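Local atomic coordinates of aromatic-L-amino-acid decarboxylase (Catharanthus roseus, PDB entry 6EEW), a protein that catalyses the pyridoxal 5'-phosphate-dependent decarboxylation of L-tryptophan to tryptamine and of 5-hydroxy-L-tryptophan to serotonin, working as a homodimer. Residues 104-109 against 383-388. Sequence-based numbering, arbitrary orientation. Where two conformers were deposited one is given.
Sequences TVSSAA and RSYGVV
Tyr385 reaches from helix 375-409 to the first turn of helix 107-119 and sets its hydroxyl among Ser106, Ser107 and Ala108. The amide of Ala108 points at that oxygen, N to OH 3.4 Å, a long, weak hydrogen bond that is nonetheless fairly straight at 166°. Beside it, Ser106 CB touches Tyr385 OH at 3.4 Å, while Ser106 OG lies at the ring edge, in the ring plane, 3.6 Å from Tyr385 CE2. Ala108 CB comes in obliquely, 3.8 Å from Tyr385 CE2, and also lies 3.7 Å from Ser384 CB. Ser384 CB in turn sits 4.3 Å above the plane of the Tyr385 ring, over its centre.

What Tyr385 meets is a helix N-terminus. Ser106 is the N-cap: with OG between its own backbone N and carbonyl carbon (chi1 71°), it accepts from Ala109 N at 3.2 Å, and the weak bond from Ala108 N to Tyr385 OH falls on the neighbouring amide of the same first turn.

Farther out, Ser106 OG is also bonded to Leu322 O, and, in one of its two conformers, Ser384 OG to Leu380 O one turn back in its own helix. Ser107 OG hydrogen-bonds Gln30 OE1 of the second subunit, whose Phe19 packs edge-to-face with the Tyr385 ring, which puts this contact at the dimer interface of the group II decarboxylase. Just upstream of the cap, Thr104 OG1 bonds to the backbone O of the pyridoxal-phosphate-modified lysine at position 319.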
loop_
_atom_site.group_PDB
_atom_site.type_symbol
_atom_site.label_atom_id
_atom_site.label_comp_id
_atom_site.label_asym_id
_atom_site.label_seq_id
_atom_site.Cartn_x
_atom_site.Cartn_y
_atom_site.Cartn_z
ATOM N N THR A 104 17.170 -2.951 1.380
ATOM C CA THR A 104 18.046 -3.679 0.474
ATOM C C THR A 104 17.324 -4.017 -0.823
ATOM O O THR A 104 16.103 -4.175 -0.850
ATOM C CB THR A 104 18.573 -4.942 1.152
ATOM O OG1 THR A 104 17.483 -5.831 1.438
ATOM C CG2 THR A 104 19.230 -4.554 2.443
ATOM N N VAL A 105 18.092 -4.124 -1.907
ATOM C CA VAL A 105 17.534 -4.255 -3.247
ATOM C C VAL A 105 18.333 -5.294 -4.027
ATOM O O VAL A 105 19.362 -5.791 -3.568
ATOM C CB VAL A 105 17.527 -2.909 -4.001
ATOM C CG1 VAL A 105 16.752 -1.849 -3.206
ATOM C CG2 VAL A 105 18.959 -2.445 -4.287
ATOM N N SER A 106 17.834 -5.623 -5.220
ATOM C CA SER A 106 18.476 -6.573 -6.122
ATOM C C SER A 106 17.875 -6.410 -7.513
ATOM O O SER A 106 16.686 -6.122 -7.657
ATOM C CB SER A 106 18.296 -8.019 -5.662
ATOM O OG SER A 106 16.944 -8.427 -5.843
ATOM N N SER A 107 18.681 -6.684 -8.537
ATOM C CA SER A 107 18.170 -6.535 -9.891
ATOM C C SER A 107 17.027 -7.503 -10.178
ATOM O O SER A 107 16.095 -7.153 -10.914
ATOM C CB SER A 107 19.297 -6.705 -10.905
ATOM O OG SER A 107 19.906 -7.960 -10.775
ATOM N N ALA A 108 17.064 -8.713 -9.614
ATOM C CA ALA A 108 15.939 -9.628 -9.817
ATOM C C ALA A 108 14.644 -8.991 -9.339
ATOM O O ALA A 108 13.612 -9.052 -10.027
ATOM C CB ALA A 108 16.171 -10.958 -9.103
ATOM N N ALA A 109 14.691 -8.333 -8.179
ATOM C CA ALA A 109 13.495 -7.685 -7.655
ATOM C C ALA A 109 13.086 -6.504 -8.523
ATOM O O ALA A 109 11.894 -6.241 -8.701
ATOM C CB ALA A 109 13.722 -7.235 -6.214
ATOM N N ARG A 383 13.941 -17.442 -6.938
ATOM C CA ARG A 383 14.431 -18.246 -8.053
ATOM C C ARG A 383 15.793 -17.776 -8.561
ATOM O O ARG A 383 16.600 -18.601 -8.998
ATOM C CB ARG A 383 13.423 -18.246 -9.200
ATOM C CG ARG A 383 12.199 -19.083 -8.923
ATOM C CD ARG A 383 11.448 -19.399 -10.213
ATOM N NE ARG A 383 12.225 -20.250 -11.095
ATOM C CZ ARG A 383 11.854 -20.595 -12.329
ATOM N NH1 ARG A 383 10.713 -20.152 -12.856
ATOM N NH2 ARG A 383 12.618 -21.393 -13.029
ATOM N N SER A 384 16.067 -16.470 -8.508
ATOM C CA SER A 384 17.270 -15.955 -9.144
ATOM C C SER A 384 18.501 -16.098 -8.262
ATOM O O SER A 384 19.620 -16.166 -8.782
ATOM C CB SER A 384 17.058 -14.491 -9.524
ATOM O OG SER A 384 15.804 -14.311 -10.173
ATOM N N TYR A 385 18.328 -16.145 -6.941
ATOM C CA TYR A 385 19.460 -16.246 -6.037
ATOM C C TYR A 385 19.565 -17.571 -5.298
ATOM O O TYR A 385 20.686 -18.052 -5.090
ATOM C CB TYR A 385 19.433 -15.080 -5.041
ATOM C CG TYR A 385 19.478 -13.767 -5.794
ATOM C CD1 TYR A 385 20.391 -13.582 -6.831
ATOM C CD2 TYR A 385 18.596 -12.733 -5.515
ATOM C CE1 TYR A 385 20.439 -12.395 -7.547
ATOM C CE2 TYR A 385 18.639 -11.541 -6.226
ATOM C CZ TYR A 385 19.561 -11.373 -7.238
ATOM O OH TYR A 385 19.600 -10.191 -7.955
ATOM N N GLY A 386 18.456 -18.211 -4.934
ATOM C CA GLY A 386 18.581 -19.436 -4.180
ATOM C C GLY A 386 18.719 -19.194 -2.695
ATOM O O GLY A 386 19.265 -18.169 -2.251
ATOM N N VAL A 387 18.209 -20.152 -1.921
ATOM C CA VAL A 387 18.281 -20.074 -0.465
ATOM C C VAL A 387 19.716 -19.910 0.013
ATOM O O VAL A 387 19.988 -19.120 0.929
ATOM C CB VAL A 387 17.628 -21.322 0.148
ATOM C CG1 VAL A 387 17.704 -21.259 1.656
ATOM C CG2 VAL A 387 16.182 -21.401 -0.327
ATOM N N VAL A 388 20.657 -20.638 -0.592
ATOM C CA VAL A 388 22.040 -20.580 -0.120
ATOM C C VAL A 388 22.574 -19.158 -0.239
ATOM O O VAL A 388 23.114 -18.599 0.721
ATOM C CB VAL A 388 22.926 -21.596 -0.870
ATOM C CG1 VAL A 388 24.361 -21.542 -0.363
ATOM C CG2 VAL A 388 22.404 -23.013 -0.692
#